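Local coordinates for coat protein (Sulfolobus turreted icosahedral virus, PDB 2BBD) that serves as the major capsid protein of an archaeal virus, its double jelly roll probably building the icosahedral shell as in related eukaryotic and bacterial viruses, at residues 192-195 with 199-202; 233-238 with 244-249; 254-259 with 275-280. All blocks are in the same frame, centred on the assembly; numbering follows the deposited sequence.

Contact 1: residues 192-195 with 199-202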
loop_
_atom_site.group_PDB
_atom_site.type_symbol
_atom_site.label_atom_id
_atom_site.label_comp_id
_atom_site.label_asym_id
_atom_site.label_seq_id
_atom_site.Cartn_x
_atom_site.Cartn_y
_atom_site.Cartn_z
ATOM N N ASN A 192 4.056 -12.476 15.961
ATOM C CA ASN A 192 3.644 -13.348 17.042
ATOM C C ASN A 192 2.421 -12.925 17.836
ATOM O O ASN A 192 2.451 -12.933 19.061
ATOM C CB ASN A 192 4.834 -13.550 17.981
ATOM C CG ASN A 192 6.139 -13.744 17.225
ATOM O OD1 ASN A 192 6.243 -14.619 16.368
ATOM N ND2 ASN A 192 7.140 -12.924 17.538
ATOM N N VAL A 193 1.348 -12.558 17.147
ATOM C CA VAL A 193 0.119 -12.181 17.827
ATOM C C VAL A 193 -0.593 -13.484 18.199
ATOM O O VAL A 193 -0.972 -14.264 17.327
ATOM C CB VAL A 193 -0.797 -11.363 16.920
ATOM C CG1 VAL A 193 -2.089 -11.042 17.665
ATOM C CG2 VAL A 193 -0.085 -10.088 16.474
ATOM N N PRO A 194 -0.775 -13.731 19.504
ATOM C CA PRO A 194 -1.432 -14.941 20.013
ATOM C C PRO A 194 -2.902 -15.138 19.657
ATOM O O PRO A 194 -3.643 -14.183 19.444
ATOM C CB PRO A 194 -1.214 -14.839 21.521
ATOM C CG PRO A 194 -1.248 -13.367 21.759
ATOM C CD PRO A 194 -0.420 -12.822 20.611
ATOM N N ALA A 195 -3.304 -16.401 19.589
ATOM C CA ALA A 195 -4.681 -16.758 19.287
ATOM C C ALA A 195 -5.539 -16.252 20.437
ATOM O O ALA A 195 -5.109 -16.267 21.587
ATOM C CB ALA A 195 -4.814 -18.276 19.163
ATOM N N PRO A 199 -10.698 -9.801 21.050
ATOM C CA PRO A 199 -9.634 -8.983 20.451
ATOM C C PRO A 199 -8.542 -8.549 21.423
ATOM O O PRO A 199 -8.823 -8.056 22.519
ATOM C CB PRO A 199 -10.391 -7.791 19.872
ATOM C CG PRO A 199 -11.749 -8.373 19.545
ATOM C CD PRO A 199 -12.028 -9.235 20.763
ATOM N N ILE A 200 -7.291 -8.742 21.016
ATOM C CA ILE A 200 -6.159 -8.355 21.841
ATOM C C ILE A 200 -5.342 -7.292 21.108
ATOM O O ILE A 200 -5.389 -7.193 19.883
ATOM C CB ILE A 200 -5.272 -9.566 22.172
ATOM C CG1 ILE A 200 -4.615 -10.107 20.906
ATOM C CG2 ILE A 200 -6.118 -10.658 22.834
ATOM C CD1 ILE A 200 -3.643 -11.214 21.179
ATOM N N HIS A 201 -4.606 -6.495 21.874
ATOM C CA HIS A 201 -3.795 -5.411 21.337
ATOM C C HIS A 201 -2.754 -5.811 20.295
ATOM O O HIS A 201 -1.890 -6.651 20.555
ATOM C CB HIS A 201 -3.075 -4.687 22.473
ATOM C CG HIS A 201 -2.132 -3.622 22.002
ATOM N ND1 HIS A 201 -2.556 -2.364 21.631
ATOM C CD2 HIS A 201 -0.794 -3.645 21.792
ATOM C CE1 HIS A 201 -1.519 -1.658 21.216
ATOM N NE2 HIS A 201 -0.439 -2.412 21.303
ATOM N N VAL A 202 -2.837 -5.195 19.120
ATOM C CA VAL A 202 -1.875 -5.443 18.058
ATOM C C VAL A 202 -0.856 -4.288 18.057
ATOM O O VAL A 202 0.341 -4.506 18.243
ATOM C CB VAL A 202 -2.562 -5.510 16.687
ATOM C CG1 VAL A 202 -1.531 -5.813 15.608
ATOM C CG2 VAL A 202 -3.656 -6.575 16.708
#

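Contact 2: residues 233-238 with 244-249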
loop_
_atom_site.group_PDB
_atom_site.type_symbol
_atom_site.label_atom_id
_atom_site.label_comp_id
_atom_site.label_asym_id
_atom_site.label_seq_id
_atom_site.Cartn_x
_atom_site.Cartn_y
_atom_site.Cartn_z
ATOM N N TYR A 233 -12.327 -7.529 14.778
ATOM C CA TYR A 233 -11.441 -6.370 14.685
ATOM C C TYR A 233 -11.979 -5.300 15.624
ATOM O O TYR A 233 -13.185 -5.073 15.699
ATOM C CB TYR A 233 -11.405 -5.805 13.261
ATOM C CG TYR A 233 -10.673 -4.481 13.160
ATOM C CD1 TYR A 233 -9.305 -4.434 12.893
ATOM C CD2 TYR A 233 -11.349 -3.271 13.353
ATOM C CE1 TYR A 233 -8.626 -3.217 12.818
ATOM C CE2 TYR A 233 -10.676 -2.045 13.282
ATOM C CZ TYR A 233 -9.320 -2.030 13.013
ATOM O OH TYR A 233 -8.652 -0.832 12.936
ATOM N N GLU A 234 -11.076 -4.621 16.316
ATOM C CA GLU A 234 -11.481 -3.604 17.268
ATOM C C GLU A 234 -10.552 -2.389 17.250
ATOM O O GLU A 234 -9.331 -2.536 17.330
ATOM C CB GLU A 234 -11.487 -4.232 18.661
ATOM C CG GLU A 234 -12.157 -3.429 19.754
ATOM C CD GLU A 234 -12.046 -4.123 21.108
ATOM O OE1 GLU A 234 -12.074 -5.372 21.142
ATOM O OE2 GLU A 234 -11.935 -3.421 22.133
ATOM N N LEU A 235 -11.139 -1.200 17.119
ATOM C CA LEU A 235 -10.385 0.051 17.144
ATOM C C LEU A 235 -10.838 0.711 18.439
ATOM O O LEU A 235 -12.002 1.107 18.575
ATOM C CB LEU A 235 -10.733 0.946 15.952
ATOM C CG LEU A 235 -9.873 2.215 15.908
ATOM C CD1 LEU A 235 -8.411 1.828 15.658
ATOM C CD2 LEU A 235 -10.379 3.169 14.822
ATOM N N LYS A 236 -9.920 0.831 19.389
ATOM C CA LYS A 236 -10.270 1.378 20.690
ATOM C C LYS A 236 -9.432 2.555 21.181
ATOM O O LYS A 236 -8.210 2.583 21.009
ATOM C CB LYS A 236 -10.207 0.238 21.716
ATOM C CG LYS A 236 -10.546 0.603 23.150
ATOM C CD LYS A 236 -10.300 -0.609 24.047
ATOM C CE LYS A 236 -10.674 -0.345 25.497
ATOM N NZ LYS A 236 -10.393 -1.544 26.358
ATOM N N ILE A 237 -10.109 3.525 21.793
ATOM C CA ILE A 237 -9.455 4.699 22.359
ATOM C C ILE A 237 -9.051 4.259 23.760
ATOM O O ILE A 237 -9.910 3.967 24.592
ATOM C CB ILE A 237 -10.435 5.906 22.481
ATOM C CG1 ILE A 237 -11.100 6.197 21.133
ATOM C CG2 ILE A 237 -9.687 7.148 22.971
ATOM C CD1 ILE A 237 -10.136 6.504 20.012
ATOM N N VAL A 238 -7.750 4.201 24.020
ATOM C CA VAL A 238 -7.249 3.773 25.320
ATOM C C VAL A 238 -6.970 4.932 26.274
ATOM O O VAL A 238 -6.979 4.751 27.494
ATOM C CB VAL A 238 -5.952 2.946 25.164
ATOM C CG1 VAL A 238 -5.377 2.598 26.529
ATOM C CG2 VAL A 238 -6.241 1.673 24.384
ATOM N N ASP A 244 -14.470 1.959 22.652
ATOM C CA ASP A 244 -14.381 1.325 21.342
ATOM C C ASP A 244 -14.971 2.273 20.317
ATOM O O ASP A 244 -15.982 2.913 20.580
ATOM C CB ASP A 244 -15.193 0.025 21.307
ATOM C CG ASP A 244 -14.432 -1.172 21.855
ATOM O OD1 ASP A 244 -15.063 -2.236 22.045
ATOM O OD2 ASP A 244 -13.208 -1.062 22.083
ATOM N N LYS A 245 -14.334 2.368 19.156
ATOM C CA LYS A 245 -14.832 3.207 18.072
ATOM C C LYS A 245 -15.257 2.254 16.961
ATOM O O LYS A 245 -16.094 2.576 16.112
ATOM C CB LYS A 245 -13.737 4.150 17.573
ATOM C CG LYS A 245 -13.432 5.295 18.526
ATOM C CD LYS A 245 -14.664 6.172 18.755
ATOM C CE LYS A 245 -15.169 6.783 17.455
ATOM N NZ LYS A 245 -16.296 7.737 17.668
ATOM N N ILE A 246 -14.658 1.069 16.979
ATOM C CA ILE A 246 -14.973 0.035 16.011
ATOM C C ILE A 246 -14.839 -1.320 16.692
ATOM O O ILE A 246 -13.836 -1.607 17.346
ATOM C CB ILE A 246 -14.024 0.059 14.794
ATOM C CG1 ILE A 246 -13.935 1.468 14.210
ATOM C CG2 ILE A 246 -14.544 -0.905 13.731
ATOM C CD1 ILE A 246 -13.012 1.580 13.007
ATOM N N LYS A 247 -15.874 -2.137 16.545
ATOM C CA LYS A 247 -15.918 -3.480 17.113
ATOM C C LYS A 247 -16.770 -4.256 16.119
ATOM O O LYS A 247 -17.999 -4.136 16.109
ATOM C CB LYS A 247 -16.592 -3.461 18.483
ATOM C CG LYS A 247 -16.585 -4.800 19.188
ATOM C CD LYS A 247 -15.195 -5.159 19.678
ATOM C CE LYS A 247 -15.214 -6.503 20.381
ATOM N NZ LYS A 247 -16.238 -6.537 21.462
ATOM N N VAL A 248 -16.115 -5.041 15.273
ATOM C CA VAL A 248 -16.824 -5.774 14.236
ATOM C C VAL A 248 -16.218 -7.142 14.004
ATOM O O VAL A 248 -15.069 -7.388 14.364
ATOM C CB VAL A 248 -16.782 -4.967 12.898
ATOM C CG1 VAL A 248 -17.380 -5.770 11.757
ATOM C CG2 VAL A 248 -17.524 -3.654 13.063
ATOM N N SER A 249 -17.000 -8.037 13.409
ATOM C CA SER A 249 -16.509 -9.371 13.101
ATOM C C SER A 249 -15.778 -9.234 11.772
ATOM O O SER A 249 -16.051 -8.322 10.997
ATOM C CB SER A 249 -17.672 -10.352 12.941
ATOM O OG SER A 249 -18.489 -9.965 11.848
#

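Contact 3: residues 254-259 with 275-280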
loop_
_atom_site.group_PDB
_atom_site.type_symbol
_atom_site.label_atom_id
_atom_site.label_comp_id
_atom_site.label_asym_id
_atom_site.label_seq_id
_atom_site.Cartn_x
_atom_site.Cartn_y
_atom_site.Cartn_z
ATOM N N GLN A 254 -15.498 -7.735 6.007
ATOM C CA GLN A 254 -15.343 -8.153 4.616
ATOM C C GLN A 254 -16.625 -7.891 3.825
ATOM O O GLN A 254 -16.572 -7.633 2.623
ATOM C CB GLN A 254 -14.971 -9.640 4.520
ATOM C CG GLN A 254 -13.673 -10.023 5.246
ATOM C CD GLN A 254 -13.087 -11.345 4.763
ATOM O OE1 GLN A 254 -13.796 -12.344 4.640
ATOM N NE2 GLN A 254 -11.783 -11.354 4.497
ATOM N N ALA A 255 -17.775 -7.957 4.495
ATOM C CA ALA A 255 -19.051 -7.703 3.827
ATOM C C ALA A 255 -19.129 -6.224 3.473
ATOM O O ALA A 255 -19.637 -5.851 2.418
ATOM C CB ALA A 255 -20.215 -8.092 4.738
ATOM N N GLU A 256 -18.624 -5.390 4.375
ATOM C CA GLU A 256 -18.595 -3.943 4.188
ATOM C C GLU A 256 -17.687 -3.598 3.005
ATOM O O GLU A 256 -18.009 -2.711 2.212
ATOM C CB GLU A 256 -18.073 -3.261 5.458
ATOM C CG GLU A 256 -18.104 -1.741 5.408
ATOM C CD GLU A 256 -17.824 -1.101 6.755
ATOM O OE1 GLU A 256 -16.691 -1.226 7.259
ATOM O OE2 GLU A 256 -18.745 -0.468 7.318
ATOM N N ASN A 257 -16.555 -4.298 2.906
ATOM C CA ASN A 257 -15.596 -4.101 1.812
ATOM C C ASN A 257 -16.253 -4.498 0.491
ATOM O O ASN A 257 -16.061 -3.841 -0.532
ATOM C CB ASN A 257 -14.353 -4.975 2.010
ATOM C CG ASN A 257 -13.532 -4.572 3.217
ATOM O OD1 ASN A 257 -12.658 -5.321 3.654
ATOM N ND2 ASN A 257 -13.800 -3.387 3.760
ATOM N N GLN A 258 -17.015 -5.588 0.525
ATOM C CA GLN A 258 -17.717 -6.090 -0.651
ATOM C C GLN A 258 -18.603 -4.992 -1.220
ATOM O O GLN A 258 -18.640 -4.760 -2.428
ATOM C CB GLN A 258 -18.580 -7.288 -0.266
ATOM C CG GLN A 258 -19.419 -7.871 -1.387
ATOM C CD GLN A 258 -18.669 -8.901 -2.195
ATOM O OE1 GLN A 258 -18.148 -9.878 -1.643
ATOM N NE2 GLN A 258 -18.610 -8.701 -3.507
ATOM N N ALA A 259 -19.326 -4.318 -0.336
ATOM C CA ALA A 259 -20.220 -3.250 -0.752
ATOM C C ALA A 259 -19.400 -2.068 -1.237
ATOM O O ALA A 259 -19.637 -1.534 -2.318
ATOM C CB ALA A 259 -21.110 -2.831 0.412
ATOM N N PHE A 275 -11.819 4.386 7.823
ATOM C CA PHE A 275 -12.103 5.179 9.007
ATOM C C PHE A 275 -13.284 6.145 8.923
ATOM O O PHE A 275 -14.035 6.269 9.888
ATOM C CB PHE A 275 -10.832 5.912 9.438
ATOM C CG PHE A 275 -9.707 4.982 9.821
ATOM C CD1 PHE A 275 -9.802 4.189 10.961
ATOM C CD2 PHE A 275 -8.569 4.871 9.019
ATOM C CE1 PHE A 275 -8.778 3.290 11.304
ATOM C CE2 PHE A 275 -7.544 3.982 9.344
ATOM C CZ PHE A 275 -7.650 3.187 10.494
ATOM N N ARG A 276 -13.473 6.809 7.785
ATOM C CA ARG A 276 -14.584 7.749 7.656
ATOM C C ARG A 276 -15.931 7.070 7.880
ATOM O O ARG A 276 -16.933 7.737 8.130
ATOM C CB ARG A 276 -14.586 8.420 6.283
ATOM C CG ARG A 276 -14.844 7.469 5.141
ATOM C CD ARG A 276 -15.129 8.220 3.848
ATOM N NE ARG A 276 -15.227 7.311 2.708
ATOM C CZ ARG A 276 -16.011 6.233 2.662
ATOM N NH1 ARG A 276 -16.783 5.911 3.696
ATOM N NH2 ARG A 276 -16.019 5.469 1.577
ATOM N N LYS A 277 -15.954 5.746 7.781
ATOM C CA LYS A 277 -17.185 4.994 7.989
ATOM C C LYS A 277 -17.474 4.823 9.479
ATOM O O LYS A 277 -18.535 4.331 9.858
ATOM C CB LYS A 277 -17.089 3.607 7.341
ATOM C CG LYS A 277 -17.121 3.594 5.823
ATOM C CD LYS A 277 -17.048 2.164 5.323
ATOM C CE LYS A 277 -16.987 2.076 3.807
ATOM N NZ LYS A 277 -18.231 2.551 3.141
ATOM N N TYR A 278 -16.525 5.221 10.318
ATOM C CA TYR A 278 -16.690 5.092 11.760
ATOM C C TYR A 278 -16.410 6.399 12.491
ATOM O O TYR A 278 -16.625 6.510 13.695
ATOM C CB TYR A 278 -15.779 3.988 12.300
ATOM C CG TYR A 278 -16.052 2.635 11.696
ATOM C CD1 TYR A 278 -15.504 2.270 10.465
ATOM C CD2 TYR A 278 -16.876 1.719 12.347
ATOM C CE1 TYR A 278 -15.774 1.022 9.901
ATOM C CE2 TYR A 278 -17.154 0.475 11.792
ATOM C CZ TYR A 278 -16.602 0.134 10.572
ATOM O OH TYR A 278 -16.898 -1.086 10.021
ATOM N N PHE A 279 -15.911 7.382 11.756
ATOM C CA PHE A 279 -15.628 8.699 12.310
ATOM C C PHE A 279 -16.245 9.672 11.321
ATOM O O PHE A 279 -16.608 9.277 10.216
ATOM C CB PHE A 279 -14.121 8.962 12.390
ATOM C CG PHE A 279 -13.415 8.176 13.455
ATOM C CD1 PHE A 279 -12.995 6.873 13.217
ATOM C CD2 PHE A 279 -13.154 8.750 14.699
ATOM C CE1 PHE A 279 -12.323 6.152 14.196
ATOM C CE2 PHE A 279 -12.483 8.039 15.693
ATOM C CZ PHE A 279 -12.065 6.736 15.441
ATOM N N ASN A 280 -16.383 10.936 11.702
ATOM C CA ASN A 280 -16.939 11.905 10.771
ATOM C C ASN A 280 -15.748 12.407 9.966
ATOM O O ASN A 280 -15.059 13.345 10.369
ATOM C CB ASN A 280 -17.624 13.048 11.518
ATOM C CG ASN A 280 -18.313 14.017 10.578
ATOM O OD1 ASN A 280 -17.685 14.933 10.043
ATOM N ND2 ASN A 280 -19.610 13.807 10.353
HETATM O O HOH W 1 -19.645 -0.448 2.398
#

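Contact 1: residues 192-195 with 199-202
I200 reaches across to P194 and V193 with a single methyl group, and the closest touches between 192-195 and 199-202 all go through that atom, CD1. No hydrogen bond crosses between the segments; the side chains meet through carbon alone. CD1 comes to 3.3 Å from CG of P194, closer than two carbons usually pack, and to 3.6 Å from CD of the same ring. The I200 side chain lies obliquely to the proline ring, so that the methyl presses on its CG-CD portion. A looser touch, 3.8 Å between CG1 of V193 and CD1 of I200, comes from a valine side chain lying alongside the isoleucine and running the other way. Torsions explain the reach. CG1 of I200 is set between the backbone N and the carbonyl carbon (chi1 66°), and an extended chi2 of 175° then carries CD1 across the gap, while the anti placement of V193 CG1 turns that branch toward the methyl.

The two segments are the end of one strand and the start of the next in the jelly roll formed by the later part of the chain: 182-193 corresponds to strand B and 200-204 to strand C, and the short loop between them passes from the BIDG sheet to the CHEF sheet.

No backbone pairing joins the segments. The alpha carbons remain well separated, 7.0 Å from CA of V193 to CA of V202 and 8.3 Å from CA of P194 to CA of I200. The main-chain groups are instead bonded into their own sheets, V193 with D303, and I200 with L297. One main-chain atom does meet the isoleucine: the carbonyl O of P194 lies 3.4 Å from CD1 of I200.

Contact 2: residues 233-238 with 244-249
Y233 and V248 open the pairing with two reciprocal, nearly straight bonds: Y233 N gives to V248 O at 2.8 Å, and V248 N to Y233 O at 3.0 Å. At the next hydrogen-bonded pair, beyond the non-hydrogen-bonded E234-K247, L235 N is satisfied by I246 O (2.7 Å). The carbonyl of L235 serves two donors, K245 N at 2.7 Å, almost in line with the C=O (169°), and I246 N at 3.1 Å, on a lone pair in the carbonyl plane (138°). This double grip marks a classic beta bulge, with K245 and I246 both facing L235, and shifts the register so that K236 pairs with D244.

With CG anti to its backbone N and the chain extended beyond, E234 carries its carboxylate over to D244. E234 OE2 and D244 OD2 lie 2.7 Å apart, a spacing that suggests one of the acids probably holds a proton; the carboxylate planes are 73° apart. E234 OE1 rests 3.4 Å from CE of K247. On the reverse face L235 CD2 packs on I246 CD1 at 3.6 Å, and I246 CG2 touches the Y233 ring edge. The Y233 hydroxyl is hydrogen-bonded to NE2 of Q214.

Strands 230-237 and 243-249 form the E-F hairpin of a jelly roll; strand 293-299 pairs with the other side of 230-237, and F279 and Y278 of strand 270-284 pack against L235 and I246, respectively.

Contact 3: residues 254-259 with 275-280
E256 and Y278 reach toward each other across the gap, the tyrosine hydroxyl donating a hydrogen bond of 2.8 Å from Y278 OH to E256 OE1. The glutamate owes its reach to a fully drawn-out chain: CG is anti to the backbone N (chi1 -176°) and the chain stays extended beyond it, so the carboxylate stands well clear of the helix. The Y278 ring presents an edge to the oxygen, with the carboxylate and ring planes 72° apart. The hydroxyl approaches OE1 on the syn side, though from somewhat out of the carboxylate plane.

K277 runs alongside the glutamate in the opposite sense, and its CD packs 3.6 Å from CD of E256. Its chain is straight until the final torsion, where chi4 (-66°) turns the amine aside; NZ stays 5.2 Å from E256 OE2, beyond a salt bridge, and has a long, weak ion pair with E260 OE1. E260, one helical turn after E256, also salt-bridges R276. A water provides another link, donating to the main-chain E256 O at 2.8 Å and accepting a weak bond from K277 NZ.

Side chains and one water link helix 250-261 to the 3-10 turn 275-277 and Y278 just after it, where strand 270-284 is interrupted. In jelly-roll terms the helix belongs to the F-G connection, consistent with the F-G helix found in PRD1-like capsid proteins.

How the contacts relate
All three contacts lie in one jelly roll of this two-domain capsid protein and follow one another along the chain. Contact 1 bridges the B-C turn, contact 2 is the E-F hairpin, and contact 3 joins the helix after strand F to strand G. Contacts 1 and 2 share the CHEF sheet, centres about 14 Å apart, and P199 touches E234 and K247. Contacts 2 and 3, centres about 13 Å apart, pack through I246 with Y278 and L235 with F279. Contacts 1 and 3, centres about 22 Å apart, do not touch. Contact 1 spans the two sheets, and contact 2 on contact 3 brings the CHEF hairpin against strand G, helping to close one jelly roll of what is probably the shell-building subunit.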